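Local coordinates for protein putative transcriptional regulator (Streptomyces coelicolor A3, PDB 2RA5) that probably acts as a DNA-binding transcription regulator of the GntR family, with a UTRA domain whose pocket holds a tartrate molecule in the crystal, at residues Val115-Ala119 with Glu120-Ala124. Numbering follows the deposited sequence.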
loop_
_atom_site.group_PDB
_atom_site.type_symbol
_atom_site.label_atom_id
_atom_site.label_comp_id
_atom_site.label_asym_id
_atom_site.label_seq_id
_atom_site.Cartn_x
_atom_site.Cartn_y
_atom_site.Cartn_z
ATOM N N VAL A 115 -15.995 -13.643 20.320
ATOM C CA VAL A 115 -15.171 -14.707 19.766
ATOM C C VAL A 115 -13.916 -14.851 20.640
ATOM O O VAL A 115 -13.475 -13.877 21.246
ATOM C CB VAL A 115 -14.834 -14.331 18.282
ATOM C CG1 VAL A 115 -13.407 -14.561 17.950
ATOM C CG2 VAL A 115 -15.781 -15.033 17.307
ATOM N N PRO A 116 -13.361 -16.066 20.751
ATOM C CA PRO A 116 -12.115 -16.211 21.521
ATOM C C PRO A 116 -10.902 -15.840 20.687
ATOM O O PRO A 116 -10.842 -16.264 19.541
ATOM C CB PRO A 116 -12.086 -17.711 21.848
ATOM C CG PRO A 116 -12.946 -18.341 20.768
ATOM C CD PRO A 116 -14.052 -17.359 20.579
ATOM N N ALA A 117 -9.948 -15.091 21.237
ATOM C CA ALA A 117 -8.780 -14.686 20.454
ATOM C C ALA A 117 -7.858 -15.859 20.080
ATOM O O ALA A 117 -7.478 -16.655 20.927
ATOM C CB ALA A 117 -8.004 -13.605 21.173
ATOM N N THR A 118 -7.550 -15.985 18.793
ATOM C CA THR A 118 -6.520 -16.911 18.324
ATOM C C THR A 118 -5.189 -16.269 18.655
ATOM O O THR A 118 -5.142 -15.142 19.154
ATOM C CB THR A 118 -6.577 -17.103 16.804
ATOM O OG1 THR A 118 -6.441 -15.823 16.174
ATOM C CG2 THR A 118 -7.915 -17.711 16.394
ATOM N N ALA A 119 -4.105 -16.968 18.359
ATOM C CA ALA A 119 -2.795 -16.468 18.721
ATOM C C ALA A 119 -2.471 -15.194 17.965
ATOM O O ALA A 119 -1.924 -14.263 18.538
ATOM C CB ALA A 119 -1.732 -17.519 18.500
ATOM N N GLU A 120 -2.829 -15.164 16.674
ATOM C CA GLU A 120 -2.609 -14.005 15.813
ATOM C C GLU A 120 -3.358 -12.778 16.323
ATOM O O GLU A 120 -2.808 -11.680 16.404
ATOM C CB GLU A 120 -3.019 -14.321 14.363
ATOM C CG GLU A 120 -3.062 -13.095 13.437
ATOM C CD GLU A 120 -3.139 -13.459 11.959
ATOM O OE1 GLU A 120 -3.123 -14.669 11.646
ATOM O OE2 GLU A 120 -3.210 -12.535 11.112
ATOM N N ILE A 121 -4.618 -12.975 16.680
ATOM C CA ILE A 121 -5.442 -11.884 17.181
ATOM C C ILE A 121 -4.945 -11.416 18.544
ATOM O O ILE A 121 -4.916 -10.220 18.816
ATOM C CB ILE A 121 -6.943 -12.238 17.239
ATOM C CG1 ILE A 121 -7.497 -12.466 15.833
ATOM C CG2 ILE A 121 -7.736 -11.126 17.934
ATOM C CD1 ILE A 121 -8.784 -13.273 15.841
ATOM N N ALA A 122 -4.556 -12.361 19.397
ATOM C CA ALA A 122 -4.075 -12.031 20.738
ATOM C C ALA A 122 -2.793 -11.203 20.628
ATOM O O ALA A 122 -2.642 -10.133 21.242
ATOM C CB ALA A 122 -3.818 -13.298 21.516
ATOM N N ALA A 123 -1.875 -11.699 19.816
ATOM C CA ALA A 123 -0.665 -10.962 19.465
ATOM C C ALA A 123 -0.934 -9.529 18.990
ATOM O O ALA A 123 -0.323 -8.588 19.507
ATOM C CB ALA A 123 0.140 -11.738 18.408
ATOM N N ALA A 124 -1.842 -9.356 18.025
ATOM C CA ALA A 124 -2.108 -8.014 17.493
ATOM C C ALA A 124 -2.641 -7.095 18.584
ATOM O O ALA A 124 -2.161 -5.980 18.758
ATOM C CB ALA A 124 -3.075 -8.059 16.280
#
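T118 caps the start of a short helix and meets I121 one turn on, a local N-cap contact at the point where strand 106-116, outermost in this chain's six-stranded antiparallel sheet of the UTRA domain, gives way to helix 119-125. The case illustrates how a single threonine can start a helix with its two oxygens as acceptors. Its backbone O receives A122 N at 2.9 Å, the first turn's i to i+4 bond. OG1 takes the N-H of I121 in a weak but nearly straight bond of 3.4 Å. OG1 can face that amide because it sits between the backbone N and the carbonyl carbon (chi1 57°), with CG2 turned away from the carbonyl. A119 O accepts A123 N in the next i to i+4 bond (2.9 Å).

Beside the cap lies an apolar patch. A117 CB rests against I121 CG2 at 4.1 Å and A122 CB at 4.2 Å, and V127 adds to the same methyl from a following loop. A117 also keeps backbone hydrogen bonds to D130 and S131, tying the turn to the approach to strand 132-142. Trimming I121 to an alanine would remove CG1, CG2 and CD1, and would probably open a gap beside T118 OG1 and take one apolar neighbour from A117 CB. In I121 the side chain slants across that of the threonine, bringing CD1 to 3.5 Å from T118 OG1.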